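PDB 1O59: allantoicase from Saccharomyces cerevisiae, which hydrolyses allantoate to (S)-ureidoglycolate and urea, a step of allantoin degradation that lets yeast use purines as a secondary nitrogen source. Local coordinates for residues Ala211-Ala219 / Asp231-Gly239; Phe285-Lys296 / Val334-Gly345. All coordinates share one frame; numbering follows the deposited sequence.

Contact 1 of 2, residues Ala211-Ala219 / Asp231-Gly239; sequences AYVCNGAVA and DNLLLPGRG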
ATOM      1  N   ALA A 211      -8.397   1.275 -12.196  1.00 63.03           N
ATOM      2  CA  ALA A 211      -7.293   1.888 -11.463  1.00 63.39           C
ATOM      3  C   ALA A 211      -7.360   1.698  -9.948  1.00 63.75           C
ATOM      4  O   ALA A 211      -6.497   2.191  -9.213  1.00 64.05           O
ATOM      5  CB  ALA A 211      -7.250   3.355 -11.793  1.00 63.92           C
ATOM      6  N   TYR A 212      -8.365   0.983  -9.466  1.00 63.57           N
ATOM      7  CA  TYR A 212      -8.516   0.769  -8.023  1.00 63.39           C
ATOM      8  C   TYR A 212      -7.524  -0.275  -7.492  1.00 63.48           C
ATOM      9  O   TYR A 212      -7.285  -1.312  -8.121  1.00 64.54           O
ATOM     10  CB  TYR A 212      -9.948   0.293  -7.766  1.00 63.54           C
ATOM     11  CG  TYR A 212     -10.460   0.272  -6.364  1.00 62.86           C
ATOM     12  CD1 TYR A 212     -10.138   1.269  -5.449  1.00 63.92           C
ATOM     13  CD2 TYR A 212     -11.359  -0.724  -5.970  1.00 63.59           C
ATOM     14  CE1 TYR A 212     -10.698   1.260  -4.162  1.00 64.65           C
ATOM     15  CE2 TYR A 212     -11.904  -0.749  -4.708  1.00 63.13           C
ATOM     16  CZ  TYR A 212     -11.582   0.251  -3.808  1.00 63.96           C
ATOM     17  OH  TYR A 212     -12.115   0.203  -2.542  1.00 64.93           O
ATOM     18  N   VAL A 213      -7.013  -0.031  -6.299  1.00 63.00           N
ATOM     19  CA  VAL A 213      -6.023  -0.889  -5.731  1.00 63.27           C
ATOM     20  C   VAL A 213      -6.545  -2.313  -5.513  1.00 63.23           C
ATOM     21  O   VAL A 213      -5.794  -3.294  -5.716  1.00 62.29           O
ATOM     22  CB  VAL A 213      -5.393  -0.289  -4.413  1.00 63.57           C
ATOM     23  CG1 VAL A 213      -6.400  -0.164  -3.267  1.00 63.33           C
ATOM     24  CG2 VAL A 213      -4.178  -1.142  -3.974  1.00 63.51           C
ATOM     25  N   CYS A 214      -7.813  -2.426  -5.117  1.00 62.58           N
ATOM     26  CA  CYS A 214      -8.415  -3.724  -4.888  1.00 63.05           C
ATOM     27  C   CYS A 214      -8.700  -4.484  -6.164  1.00 62.05           C
ATOM     28  O   CYS A 214      -9.085  -5.643  -6.111  1.00 61.11           O
ATOM     29  CB  CYS A 214      -9.738  -3.588  -4.162  1.00 64.17           C
ATOM     30  SG  CYS A 214      -9.620  -2.713  -2.603  1.00 68.27           S
ATOM     31  N   ASN A 215      -8.539  -3.826  -7.301  1.00 61.22           N
ATOM     32  CA  ASN A 215      -8.681  -4.500  -8.566  1.00 61.01           C
ATOM     33  C   ASN A 215      -7.341  -4.829  -9.225  1.00 60.33           C
ATOM     34  O   ASN A 215      -7.298  -5.185 -10.377  1.00 58.92           O
ATOM     35  CB  ASN A 215      -9.575  -3.661  -9.503  1.00 61.60           C
ATOM     36  CG  ASN A 215     -11.034  -3.694  -9.098  1.00 60.18           C
ATOM     37  OD1 ASN A 215     -11.495  -4.666  -8.504  1.00 60.98           O
ATOM     38  ND2 ASN A 215     -11.767  -2.633  -9.427  1.00 58.88           N
ATOM     39  N   GLY A 216      -6.258  -4.707  -8.471  1.00 60.63           N
ATOM     40  CA  GLY A 216      -4.923  -5.049  -8.954  1.00 60.36           C
ATOM     41  C   GLY A 216      -4.162  -3.895  -9.575  1.00 60.54           C
ATOM     42  O   GLY A 216      -3.137  -4.117 -10.195  1.00 60.64           O
ATOM     43  N   ALA A 217      -4.659  -2.667  -9.445  1.00 61.12           N
ATOM     44  CA  ALA A 217      -3.947  -1.509  -9.955  1.00 61.43           C
ATOM     45  C   ALA A 217      -2.848  -1.128  -8.973  1.00 62.46           C
ATOM     46  O   ALA A 217      -2.995  -1.303  -7.767  1.00 61.79           O
ATOM     47  CB  ALA A 217      -4.880  -0.360 -10.145  1.00 61.61           C
ATOM     48  N   VAL A 218      -1.750  -0.603  -9.510  1.00 63.79           N
ATOM     49  CA  VAL A 218      -0.559  -0.289  -8.739  1.00 64.61           C
ATOM     50  C   VAL A 218       0.148   0.956  -9.336  1.00 65.57           C
ATOM     51  O   VAL A 218       0.293   1.089 -10.546  1.00 65.55           O
ATOM     52  CB  VAL A 218       0.379  -1.544  -8.633  1.00 64.26           C
ATOM     53  CG1 VAL A 218       1.002  -1.854  -9.927  1.00 65.90           C
ATOM     54  CG2 VAL A 218       1.468  -1.346  -7.622  1.00 64.71           C
ATOM     55  N   ALA A 219       0.538   1.886  -8.462  1.00 66.86           N
ATOM     56  CA  ALA A 219       1.270   3.077  -8.864  1.00 67.41           C
ATOM     57  C   ALA A 219       2.736   2.699  -9.073  1.00 68.05           C
ATOM     58  O   ALA A 219       3.383   2.176  -8.176  1.00 67.67           O
ATOM     59  CB  ALA A 219       1.140   4.161  -7.798  1.00 67.63           C
ATOM     60  N   ASP A 231       0.707   5.981  -4.398  1.00 69.08           N
ATOM     61  CA  ASP A 231      -0.171   4.849  -4.119  1.00 69.16           C
ATOM     62  C   ASP A 231      -1.470   5.254  -3.447  1.00 67.91           C
ATOM     63  O   ASP A 231      -2.450   4.521  -3.511  1.00 67.71           O
ATOM     64  CB  ASP A 231       0.546   3.743  -3.336  1.00 69.90           C
ATOM     65  CG  ASP A 231       1.050   4.198  -2.024  1.00 73.03           C
ATOM     66  OD1 ASP A 231       1.911   5.114  -2.033  1.00 76.42           O
ATOM     67  OD2 ASP A 231       0.672   3.674  -0.937  1.00 77.15           O
ATOM     68  N   ASN A 232      -1.502   6.447  -2.868  1.00 66.53           N
ATOM     69  CA  ASN A 232      -2.713   6.945  -2.279  1.00 65.66           C
ATOM     70  C   ASN A 232      -3.771   7.256  -3.325  1.00 65.50           C
ATOM     71  O   ASN A 232      -4.940   7.395  -2.982  1.00 64.94           O
ATOM     72  CB  ASN A 232      -2.443   8.198  -1.434  1.00 65.60           C
ATOM     73  CG  ASN A 232      -1.685   7.892  -0.144  1.00 64.70           C
ATOM     74  OD1 ASN A 232      -1.635   6.725   0.286  1.00 63.28           O
ATOM     75  ND2 ASN A 232      -1.092   8.934   0.484  1.00 59.55           N
ATOM     76  N   LEU A 233      -3.376   7.384  -4.587  1.00 64.95           N
ATOM     77  CA  LEU A 233      -4.324   7.729  -5.665  1.00 65.16           C
ATOM     78  C   LEU A 233      -5.403   6.673  -5.926  1.00 64.65           C
ATOM     79  O   LEU A 233      -6.423   6.968  -6.524  1.00 63.31           O
ATOM     80  CB  LEU A 233      -3.571   7.929  -6.970  1.00 65.63           C
ATOM     81  CG  LEU A 233      -2.719   9.207  -7.055  1.00 68.42           C
ATOM     82  CD1 LEU A 233      -1.858   9.124  -8.306  1.00 68.17           C
ATOM     83  CD2 LEU A 233      -3.584  10.494  -7.050  1.00 68.96           C
ATOM     84  N   LEU A 234      -5.124   5.436  -5.501  1.00 64.10           N
ATOM     85  CA  LEU A 234      -5.883   4.283  -5.884  1.00 63.63           C
ATOM     86  C   LEU A 234      -6.660   3.724  -4.695  1.00 63.10           C
ATOM     87  O   LEU A 234      -7.232   2.629  -4.764  1.00 63.00           O
ATOM     88  CB  LEU A 234      -4.903   3.237  -6.439  1.00 64.00           C
ATOM     89  CG  LEU A 234      -3.779   3.760  -7.341  1.00 65.94           C
ATOM     90  CD1 LEU A 234      -2.818   2.673  -7.731  1.00 67.42           C
ATOM     91  CD2 LEU A 234      -4.313   4.416  -8.626  1.00 68.91           C
ATOM     92  N   LEU A 235      -6.706   4.472  -3.602  1.00 62.72           N
ATOM     93  CA  LEU A 235      -7.280   3.947  -2.368  1.00 62.83           C
ATOM     94  C   LEU A 235      -8.809   4.043  -2.321  1.00 62.71           C
ATOM     95  O   LEU A 235      -9.414   4.818  -3.023  1.00 61.50           O
ATOM     96  CB  LEU A 235      -6.696   4.691  -1.158  1.00 63.03           C
ATOM     97  CG  LEU A 235      -5.194   4.502  -0.931  1.00 62.09           C
ATOM     98  CD1 LEU A 235      -4.791   5.330   0.273  1.00 61.36           C
ATOM     99  CD2 LEU A 235      -4.849   3.031  -0.717  1.00 61.10           C
ATOM    100  N   PRO A 236      -9.423   3.301  -1.427  1.00 63.49           N
ATOM    101  CA  PRO A 236     -10.845   3.471  -1.205  1.00 64.03           C
ATOM    102  C   PRO A 236     -11.131   4.839  -0.580  1.00 64.35           C
ATOM    103  O   PRO A 236     -10.262   5.402   0.129  1.00 64.75           O
ATOM    104  CB  PRO A 236     -11.226   2.341  -0.213  1.00 63.93           C
ATOM    105  CG  PRO A 236     -10.006   1.481  -0.030  1.00 64.49           C
ATOM    106  CD  PRO A 236      -8.822   2.302  -0.526  1.00 64.21           C
ATOM    107  N   GLY A 237     -12.345   5.344  -0.832  1.00 63.99           N
ATOM    108  CA  GLY A 237     -12.818   6.556  -0.220  1.00 63.64           C
ATOM    109  C   GLY A 237     -12.199   7.803  -0.784  1.00 63.75           C
ATOM    110  O   GLY A 237     -11.344   7.776  -1.671  1.00 64.03           O
ATOM    111  N   ARG A 238     -12.654   8.922  -0.266  1.00 64.28           N
ATOM    112  CA  ARG A 238     -12.085  10.209  -0.616  1.00 64.98           C
ATOM    113  C   ARG A 238     -11.050  10.636   0.412  1.00 65.46           C
ATOM    114  O   ARG A 238     -10.456  11.688   0.259  1.00 66.49           O
ATOM    115  CB  ARG A 238     -13.187  11.253  -0.687  1.00 65.41           C
ATOM    116  CG  ARG A 238     -14.165  11.027  -1.825  1.00 66.09           C
ATOM    117  CD  ARG A 238     -15.048  12.203  -2.068  1.00 65.10           C
ATOM    118  NE  ARG A 238     -14.309  13.297  -2.696  1.00 64.42           N
ATOM    119  CZ  ARG A 238     -14.787  14.530  -2.807  1.00 64.86           C
ATOM    120  NH1 ARG A 238     -15.986  14.821  -2.341  1.00 64.70           N
ATOM    121  NH2 ARG A 238     -14.067  15.475  -3.391  1.00 66.44           N
ATOM    122  N   GLY A 239     -10.850   9.830   1.458  1.00 65.75           N
ATOM    123  CA  GLY A 239      -9.848  10.113   2.474  1.00 66.09           C
ATOM    124  C   GLY A 239     -10.316  11.151   3.475  1.00 66.44           C
ATOM    125  O   GLY A 239     -11.481  11.586   3.434  1.00 66.27           O
TER
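Leu234 pushes its side chain into the bend of residues 211-219, where two loops of the second beta-sandwich domain pack against each other: the 3-10 turn leading into strand 218-222, and the loop that follows strand 227-228. The tight part of the contact surrounds this leucine. Its CG stands anti to the carbonyl carbon (chi1 -41°), and the two methyls then part. Leu234 CD2 lies 3.2 Å from Ala211 O, while Leu234 CD1 reaches the start of the strand, 3.5 Å from Ala219 N, with the methyls of Ala217 and Ala219 close by. Ile262 of strand 258-263 also touches this side chain, so the leucine joins the turn to the sheet behind it. One backbone bond ties the loops together, from Val213 N to Leu234 O at 3.1 Å with a fairly straight N-H...O angle of 159°. The turn itself is braced by Tyr212 O, which takes Asn215 N and Ala217 N from opposite faces of its carbonyl plane.

The packing is looser toward Pro236 and the exposed glycine-rich end at Gly237 and Gly239, where Arg238 turns away to a salt bridge with Asp277. Here Tyr212 and Pro236 are both partly exposed. The tyrosine lays its ring alongside the second loop because CG is turned away from the backbone nitrogen (chi1 -167°), and presents an edge to the Leu235-Pro236 peptide. Tyr212 CE1 is 3.6 Å from Pro236 N. The side chains of Tyr212 and Pro236 cross at about a right angle, and the phenol oxygen Tyr212 OH ends 3.3 Å from Pro236 CB.

Contact 2 of 2, residues Phe285-Lys296 / Val334-Gly345; sequences FPQFITVEGCLK and VSHVKLTIIPDG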
ATOM      1  N   PHE A 285      -4.252  22.580  -5.227  1.00 63.18           N
ATOM      2  CA  PHE A 285      -4.770  21.668  -6.246  1.00 62.16           C
ATOM      3  C   PHE A 285      -4.075  22.044  -7.514  1.00 61.81           C
ATOM      4  O   PHE A 285      -3.597  23.154  -7.620  1.00 61.68           O
ATOM      5  CB  PHE A 285      -6.327  21.813  -6.386  1.00 61.38           C
ATOM      6  CG  PHE A 285      -6.801  23.219  -6.619  1.00 60.10           C
ATOM      7  CD1 PHE A 285      -7.088  24.070  -5.537  1.00 60.45           C
ATOM      8  CD2 PHE A 285      -7.005  23.688  -7.902  1.00 59.47           C
ATOM      9  CE1 PHE A 285      -7.550  25.361  -5.745  1.00 58.29           C
ATOM     10  CE2 PHE A 285      -7.475  24.990  -8.128  1.00 59.00           C
ATOM     11  CZ  PHE A 285      -7.735  25.826  -7.060  1.00 58.40           C
ATOM     12  N   PRO A 286      -3.963  21.156  -8.483  1.00 62.46           N
ATOM     13  CA  PRO A 286      -3.241  21.547  -9.709  1.00 62.96           C
ATOM     14  C   PRO A 286      -4.013  22.605 -10.461  1.00 63.20           C
ATOM     15  O   PRO A 286      -5.220  22.751 -10.264  1.00 64.01           O
ATOM     16  CB  PRO A 286      -3.149  20.264 -10.506  1.00 62.76           C
ATOM     17  CG  PRO A 286      -3.454  19.193  -9.517  1.00 62.90           C
ATOM     18  CD  PRO A 286      -4.425  19.763  -8.536  1.00 62.19           C
ATOM     19  N   GLN A 287      -3.317  23.369 -11.284  1.00 63.03           N
ATOM     20  CA  GLN A 287      -3.992  24.345 -12.097  1.00 63.48           C
ATOM     21  C   GLN A 287      -4.672  23.656 -13.271  1.00 63.13           C
ATOM     22  O   GLN A 287      -5.766  24.054 -13.661  1.00 62.70           O
ATOM     23  CB  GLN A 287      -2.998  25.390 -12.579  1.00 64.22           C
ATOM     24  CG  GLN A 287      -3.610  26.451 -13.395  1.00 64.20           C
ATOM     25  CD  GLN A 287      -2.632  27.482 -13.760  1.00 64.56           C
ATOM     26  OE1 GLN A 287      -1.428  27.226 -13.773  1.00 67.37           O
ATOM     27  NE2 GLN A 287      -3.124  28.672 -14.032  1.00 63.20           N
ATOM     28  N   PHE A 288      -4.010  22.631 -13.824  1.00 63.10           N
ATOM     29  CA  PHE A 288      -4.569  21.807 -14.893  1.00 63.09           C
ATOM     30  C   PHE A 288      -4.147  20.393 -14.698  1.00 63.71           C
ATOM     31  O   PHE A 288      -3.238  20.124 -13.920  1.00 63.93           O
ATOM     32  CB  PHE A 288      -4.022  22.194 -16.264  1.00 62.83           C
ATOM     33  CG  PHE A 288      -4.288  23.606 -16.673  1.00 62.60           C
ATOM     34  CD1 PHE A 288      -5.533  23.977 -17.174  1.00 63.82           C
ATOM     35  CD2 PHE A 288      -3.276  24.556 -16.618  1.00 62.95           C
ATOM     36  CE1 PHE A 288      -5.775  25.270 -17.593  1.00 60.88           C
ATOM     37  CE2 PHE A 288      -3.512  25.862 -17.025  1.00 61.66           C
ATOM     38  CZ  PHE A 288      -4.768  26.209 -17.509  1.00 61.32           C
ATOM     39  N   ILE A 289      -4.789  19.488 -15.444  1.00 64.49           N
ATOM     40  CA  ILE A 289      -4.369  18.077 -15.527  1.00 64.49           C
ATOM     41  C   ILE A 289      -4.532  17.530 -16.947  1.00 64.32           C
ATOM     42  O   ILE A 289      -5.278  18.056 -17.750  1.00 63.48           O
ATOM     43  CB  ILE A 289      -5.133  17.139 -14.493  1.00 64.64           C
ATOM     44  CG1 ILE A 289      -6.615  17.005 -14.841  1.00 63.98           C
ATOM     45  CG2 ILE A 289      -4.966  17.604 -13.043  1.00 64.66           C
ATOM     46  CD1 ILE A 289      -6.941  15.866 -15.757  1.00 65.54           C
ATOM     47  N   THR A 290      -3.802  16.460 -17.228  1.00 64.93           N
ATOM     48  CA  THR A 290      -4.074  15.612 -18.381  1.00 65.74           C
ATOM     49  C   THR A 290      -4.006  14.157 -17.927  1.00 65.62           C
ATOM     50  O   THR A 290      -3.435  13.862 -16.902  1.00 65.56           O
ATOM     51  CB  THR A 290      -3.059  15.844 -19.569  1.00 65.84           C
ATOM     52  OG1 THR A 290      -1.727  15.492 -19.166  1.00 67.98           O
ATOM     53  CG2 THR A 290      -2.966  17.299 -20.005  1.00 65.56           C
ATOM     54  N   VAL A 291      -4.587  13.263 -18.706  1.00 66.04           N
ATOM     55  CA  VAL A 291      -4.455  11.854 -18.463  1.00 66.96           C
ATOM     56  C   VAL A 291      -4.142  11.196 -19.803  1.00 68.12           C
ATOM     57  O   VAL A 291      -4.862  11.414 -20.767  1.00 68.96           O
ATOM     58  CB  VAL A 291      -5.739  11.245 -17.885  1.00 66.79           C
ATOM     59  CG1 VAL A 291      -5.525   9.765 -17.566  1.00 66.78           C
ATOM     60  CG2 VAL A 291      -6.206  12.025 -16.644  1.00 67.48           C
ATOM     61  N   GLU A 292      -3.049  10.435 -19.868  1.00 69.15           N
ATOM     62  CA  GLU A 292      -2.730   9.619 -21.035  1.00 70.08           C
ATOM     63  C   GLU A 292      -2.824   8.176 -20.667  1.00 69.91           C
ATOM     64  O   GLU A 292      -2.702   7.823 -19.489  1.00 69.58           O
ATOM     65  CB  GLU A 292      -1.314   9.871 -21.511  1.00 70.79           C
ATOM     66  CG  GLU A 292      -1.078  11.312 -21.932  1.00 73.89           C
ATOM     67  CD  GLU A 292       0.046  11.931 -21.139  1.00 78.17           C
ATOM     68  OE1 GLU A 292       1.167  11.935 -21.738  1.00 80.77           O
ATOM     69  OE2 GLU A 292      -0.204  12.342 -19.926  1.00 78.89           O
ATOM     70  N   GLY A 293      -3.037   7.359 -21.692  1.00 69.83           N
ATOM     71  CA  GLY A 293      -2.979   5.925 -21.594  1.00 70.32           C
ATOM     72  C   GLY A 293      -1.919   5.359 -22.515  1.00 71.07           C
ATOM     73  O   GLY A 293      -1.491   5.998 -23.473  1.00 70.54           O
ATOM     74  N   CYS A 294      -1.471   4.154 -22.225  1.00 72.54           N
ATOM     75  CA  CYS A 294      -0.608   3.487 -23.159  1.00 74.65           C
ATOM     76  C   CYS A 294      -0.673   1.980 -23.023  1.00 74.82           C
ATOM     77  O   CYS A 294      -1.061   1.473 -21.985  1.00 75.19           O
ATOM     78  CB  CYS A 294       0.814   3.999 -22.991  1.00 74.93           C
ATOM     79  SG  CYS A 294       1.959   2.812 -22.324  1.00 80.10           S
ATOM     80  N   LEU A 295      -0.289   1.277 -24.079  1.00 75.59           N
ATOM     81  CA  LEU A 295      -0.267  -0.181 -24.073  1.00 76.32           C
ATOM     82  C   LEU A 295       1.180  -0.712 -24.050  1.00 76.93           C
ATOM     83  O   LEU A 295       1.925  -0.527 -25.033  1.00 77.00           O
ATOM     84  CB  LEU A 295      -1.013  -0.690 -25.302  1.00 76.12           C
ATOM     85  CG  LEU A 295      -1.094  -2.206 -25.515  1.00 75.96           C
ATOM     86  CD1 LEU A 295      -1.644  -2.943 -24.286  1.00 75.91           C
ATOM     87  CD2 LEU A 295      -1.944  -2.470 -26.732  1.00 75.58           C
ATOM     88  N   LYS A 296       1.570  -1.358 -22.935  1.00 77.51           N
ATOM     89  CA  LYS A 296       2.948  -1.903 -22.740  1.00 77.78           C
ATOM     90  C   LYS A 296       2.987  -3.387 -23.063  1.00 77.94           C
ATOM     91  O   LYS A 296       1.961  -4.059 -23.029  1.00 78.61           O
ATOM     92  CB  LYS A 296       3.464  -1.672 -21.288  1.00 78.23           C
ATOM     93  CG  LYS A 296       4.688  -0.654 -21.072  1.00 77.92           C
ATOM     94  CD  LYS A 296       4.320   0.807 -20.556  1.00 78.16           C
ATOM     95  CE  LYS A 296       5.095   1.256 -19.244  1.00 77.57           C
ATOM     96  NZ  LYS A 296       5.283   2.742 -18.999  1.00 74.08           N
ATOM     97  N   VAL A 334      -5.571  -0.121 -23.252  1.00 68.21           N
ATOM     98  CA  VAL A 334      -4.435   0.452 -22.547  1.00 67.50           C
ATOM     99  C   VAL A 334      -4.187  -0.331 -21.273  1.00 66.64           C
ATOM    100  O   VAL A 334      -5.104  -0.858 -20.676  1.00 66.67           O
ATOM    101  CB  VAL A 334      -4.621   1.968 -22.240  1.00 67.54           C
ATOM    102  CG1 VAL A 334      -4.766   2.771 -23.544  1.00 68.03           C
ATOM    103  CG2 VAL A 334      -5.792   2.217 -21.350  1.00 67.57           C
ATOM    104  N   SER A 335      -2.922  -0.389 -20.884  1.00 65.93           N
ATOM    105  CA  SER A 335      -2.453  -1.150 -19.742  1.00 65.16           C
ATOM    106  C   SER A 335      -2.054  -0.248 -18.589  1.00 64.63           C
ATOM    107  O   SER A 335      -2.035  -0.679 -17.438  1.00 63.40           O
ATOM    108  CB  SER A 335      -1.223  -1.959 -20.163  1.00 65.18           C
ATOM    109  OG  SER A 335      -0.237  -1.097 -20.705  1.00 64.36           O
ATOM    110  N   HIS A 336      -1.671   0.978 -18.937  1.00 64.78           N
ATOM    111  CA  HIS A 336      -1.189   1.984 -17.999  1.00 64.73           C
ATOM    112  C   HIS A 336      -1.851   3.303 -18.304  1.00 65.09           C
ATOM    113  O   HIS A 336      -2.253   3.545 -19.450  1.00 65.52           O
ATOM    114  CB  HIS A 336       0.315   2.156 -18.162  1.00 64.76           C
ATOM    115  CG  HIS A 336       1.092   0.934 -17.805  1.00 63.40           C
ATOM    116  ND1 HIS A 336       1.109  -0.180 -18.599  1.00 62.71           N
ATOM    117  CD2 HIS A 336       1.830   0.632 -16.710  1.00 64.18           C
ATOM    118  CE1 HIS A 336       1.850  -1.112 -18.024  1.00 64.64           C
ATOM    119  NE2 HIS A 336       2.296  -0.645 -16.874  1.00 62.95           N
ATOM    120  N   VAL A 337      -1.992   4.136 -17.274  1.00 64.91           N
ATOM    121  CA  VAL A 337      -2.373   5.530 -17.447  1.00 64.45           C
ATOM    122  C   VAL A 337      -1.329   6.445 -16.799  1.00 64.08           C
ATOM    123  O   VAL A 337      -0.646   6.071 -15.863  1.00 63.33           O
ATOM    124  CB  VAL A 337      -3.802   5.840 -16.901  1.00 64.88           C
ATOM    125  CG1 VAL A 337      -4.841   4.993 -17.610  1.00 64.23           C
ATOM    126  CG2 VAL A 337      -3.903   5.647 -15.384  1.00 66.07           C
ATOM    127  N   LYS A 338      -1.193   7.647 -17.337  1.00 64.37           N
ATOM    128  CA  LYS A 338      -0.279   8.649 -16.780  1.00 64.29           C
ATOM    129  C   LYS A 338      -1.131   9.841 -16.443  1.00 64.25           C
ATOM    130  O   LYS A 338      -1.842  10.343 -17.284  1.00 63.33           O
ATOM    131  CB  LYS A 338       0.839   9.007 -17.796  1.00 63.75           C
ATOM    132  CG  LYS A 338       1.820  10.104 -17.354  1.00 63.86           C
ATOM    133  CD  LYS A 338       3.191  10.111 -18.167  1.00 63.48           C
ATOM    134  CE  LYS A 338       3.082  10.561 -19.608  1.00 61.53           C
ATOM    135  NZ  LYS A 338       4.186  10.012 -20.458  1.00 61.26           N
ATOM    136  N   LEU A 339      -1.076  10.268 -15.192  1.00 65.45           N
ATOM    137  CA  LEU A 339      -1.780  11.458 -14.744  1.00 65.90           C
ATOM    138  C   LEU A 339      -0.719  12.525 -14.632  1.00 65.65           C
ATOM    139  O   LEU A 339       0.317  12.290 -14.050  1.00 65.95           O
ATOM    140  CB  LEU A 339      -2.466  11.216 -13.386  1.00 66.05           C
ATOM    141  CG  LEU A 339      -2.880  12.475 -12.596  1.00 66.53           C
ATOM    142  CD1 LEU A 339      -3.987  13.284 -13.322  1.00 66.42           C
ATOM    143  CD2 LEU A 339      -3.322  12.087 -11.156  1.00 67.00           C
ATOM    144  N   THR A 340      -0.976  13.678 -15.223  1.00 65.67           N
ATOM    145  CA  THR A 340      -0.022  14.760 -15.271  1.00 65.47           C
ATOM    146  C   THR A 340      -0.733  15.910 -14.609  1.00 65.38           C
ATOM    147  O   THR A 340      -1.904  16.189 -14.935  1.00 65.49           O
ATOM    148  CB  THR A 340       0.357  15.112 -16.724  1.00 65.99           C
ATOM    149  OG1 THR A 340       1.010  13.998 -17.389  1.00 66.37           O
ATOM    150  CG2 THR A 340       1.398  16.236 -16.774  1.00 65.41           C
ATOM    151  N   ILE A 341      -0.064  16.518 -13.630  1.00 65.25           N
ATOM    152  CA  ILE A 341      -0.602  17.682 -12.911  1.00 65.41           C
ATOM    153  C   ILE A 341       0.300  18.867 -13.230  1.00 65.27           C
ATOM    154  O   ILE A 341       1.529  18.704 -13.375  1.00 65.40           O
ATOM    155  CB  ILE A 341      -0.742  17.432 -11.382  1.00 65.96           C
ATOM    156  CG1 ILE A 341       0.607  17.202 -10.677  1.00 65.08           C
ATOM    157  CG2 ILE A 341      -1.666  16.238 -11.118  1.00 67.45           C
ATOM    158  CD1 ILE A 341       0.467  16.922  -9.183  1.00 64.32           C
ATOM    159  N   ILE A 342      -0.313  20.033 -13.407  1.00 64.35           N
ATOM    160  CA  ILE A 342       0.382  21.157 -13.989  1.00 64.43           C
ATOM    161  C   ILE A 342       0.142  22.377 -13.132  1.00 63.75           C
ATOM    162  O   ILE A 342      -1.001  22.688 -12.838  1.00 62.98           O
ATOM    163  CB  ILE A 342      -0.112  21.408 -15.414  1.00 64.62           C
ATOM    164  CG1 ILE A 342       0.251  20.242 -16.307  1.00 67.04           C
ATOM    165  CG2 ILE A 342       0.512  22.639 -15.993  1.00 64.04           C
ATOM    166  CD1 ILE A 342      -0.765  20.009 -17.382  1.00 69.56           C
ATOM    167  N   PRO A 343       1.208  23.081 -12.749  1.00 62.79           N
ATOM    168  CA  PRO A 343       2.603  22.605 -12.797  1.00 62.63           C
ATOM    169  C   PRO A 343       2.988  21.605 -11.670  1.00 63.05           C
ATOM    170  O   PRO A 343       4.015  20.935 -11.736  1.00 62.62           O
ATOM    171  CB  PRO A 343       3.390  23.904 -12.629  1.00 62.46           C
ATOM    172  CG  PRO A 343       2.507  24.732 -11.709  1.00 62.14           C
ATOM    173  CD  PRO A 343       1.079  24.372 -12.039  1.00 61.78           C
ATOM    174  N   ASP A 344       2.134  21.521 -10.656  1.00 63.67           N
ATOM    175  CA  ASP A 344       2.351  20.738  -9.441  1.00 63.42           C
ATOM    176  C   ASP A 344       1.044  20.805  -8.636  1.00 64.28           C
ATOM    177  O   ASP A 344       0.036  21.396  -9.087  1.00 64.16           O
ATOM    178  CB  ASP A 344       3.521  21.314  -8.620  1.00 62.94           C
ATOM    179  CG  ASP A 344       3.464  22.845  -8.459  1.00 62.69           C
ATOM    180  OD1 ASP A 344       2.509  23.349  -7.838  1.00 58.29           O
ATOM    181  OD2 ASP A 344       4.372  23.623  -8.869  1.00 61.81           O
ATOM    182  N   GLY A 345       1.065  20.215  -7.445  1.00 65.05           N
ATOM    183  CA  GLY A 345      -0.072  20.276  -6.525  1.00 65.33           C
ATOM    184  C   GLY A 345      -0.435  18.923  -5.965  1.00 65.54           C
ATOM    185  O   GLY A 345       0.389  18.019  -5.901  1.00 64.99           O
TER
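Strands 288-294 and 336-342 are antiparallel neighbours in the five-stranded sheet of the second beta sandwich, and a classic beta bulge marks each end of their ladder. At one end Gln287 N and Phe288 N share Ile342 O, the carbonyl oxygen of the cis peptide bond to Pro343; at the other, Ser335 N and His336 N share Cys294 O. Between them, paired backbone bonds join Thr290 with Thr340 and Glu292 with Lys338.

The two faces of the ladder differ in chemistry. Ile289, Val291, Val337, Leu339 and Ile341 point to the buried face, where Leu339 CD1 lies 4.2 Å from both Ile289 CB and Val291 CG2, and strand 346-354 packs against Leu339 and Ile341. Near the bulge at Ile342, Pro286 CG lies 3.7 Å from Ile341 CB.

The other face is mixed: Phe288 and Ile342 at one end, Thr290, Thr340, Glu292 and Lys338 in the middle, Cys294 and His336 at the other. The threonines lie side by side, and Thr290 OG1 comes within 3.2 Å of Thr340 CB. Bent at chi2 (122°), Glu292 brings OE1 to a long salt bridge with Lys338 NZ, 3.8 Å away, while its OE2 lies within weak hydrogen-bonding distance of Thr340 OG1. Lys338 also makes a cation-pi contact with Trp309.

Ser335 OG accepts a bond from Lys296 N at 2.9 Å and is hydrogen-bonded to His336 ND1 at 2.7 Å, in the plane of the ring. Lys296 crosses above that ring in a CH-pi contact, its CE 4.0 Å from the His336 centroid and almost on the normal. Held by Ser335 at its edge, covered by Lys296 on one face and weakly bonded through NE2 to Gln263, the imidazole is probably limited in its rotation.

From the N terminus, the chain first passes through the other beta-sandwich domain, then enters contact 1, a short-range closure: the 11 residues between 211-219 and 231-239 include the rest of strand 218-222 and strand 227-228. Contact 2 opens later and spans 37 residues, closing a loop that holds strands 309-317 and 323-331. The two closures are in series, neither enclosing nor crossing the other. Both reach the same five-stranded sheet: contact 1 at outermost strand 218-222, contact 2 in the pairing of 336-342 with 288-294, with strand 258-263 lying between. Their centres are about 15 Å apart, and contact 1 also faces Val35 and Leu42 from the earlier part of the chain.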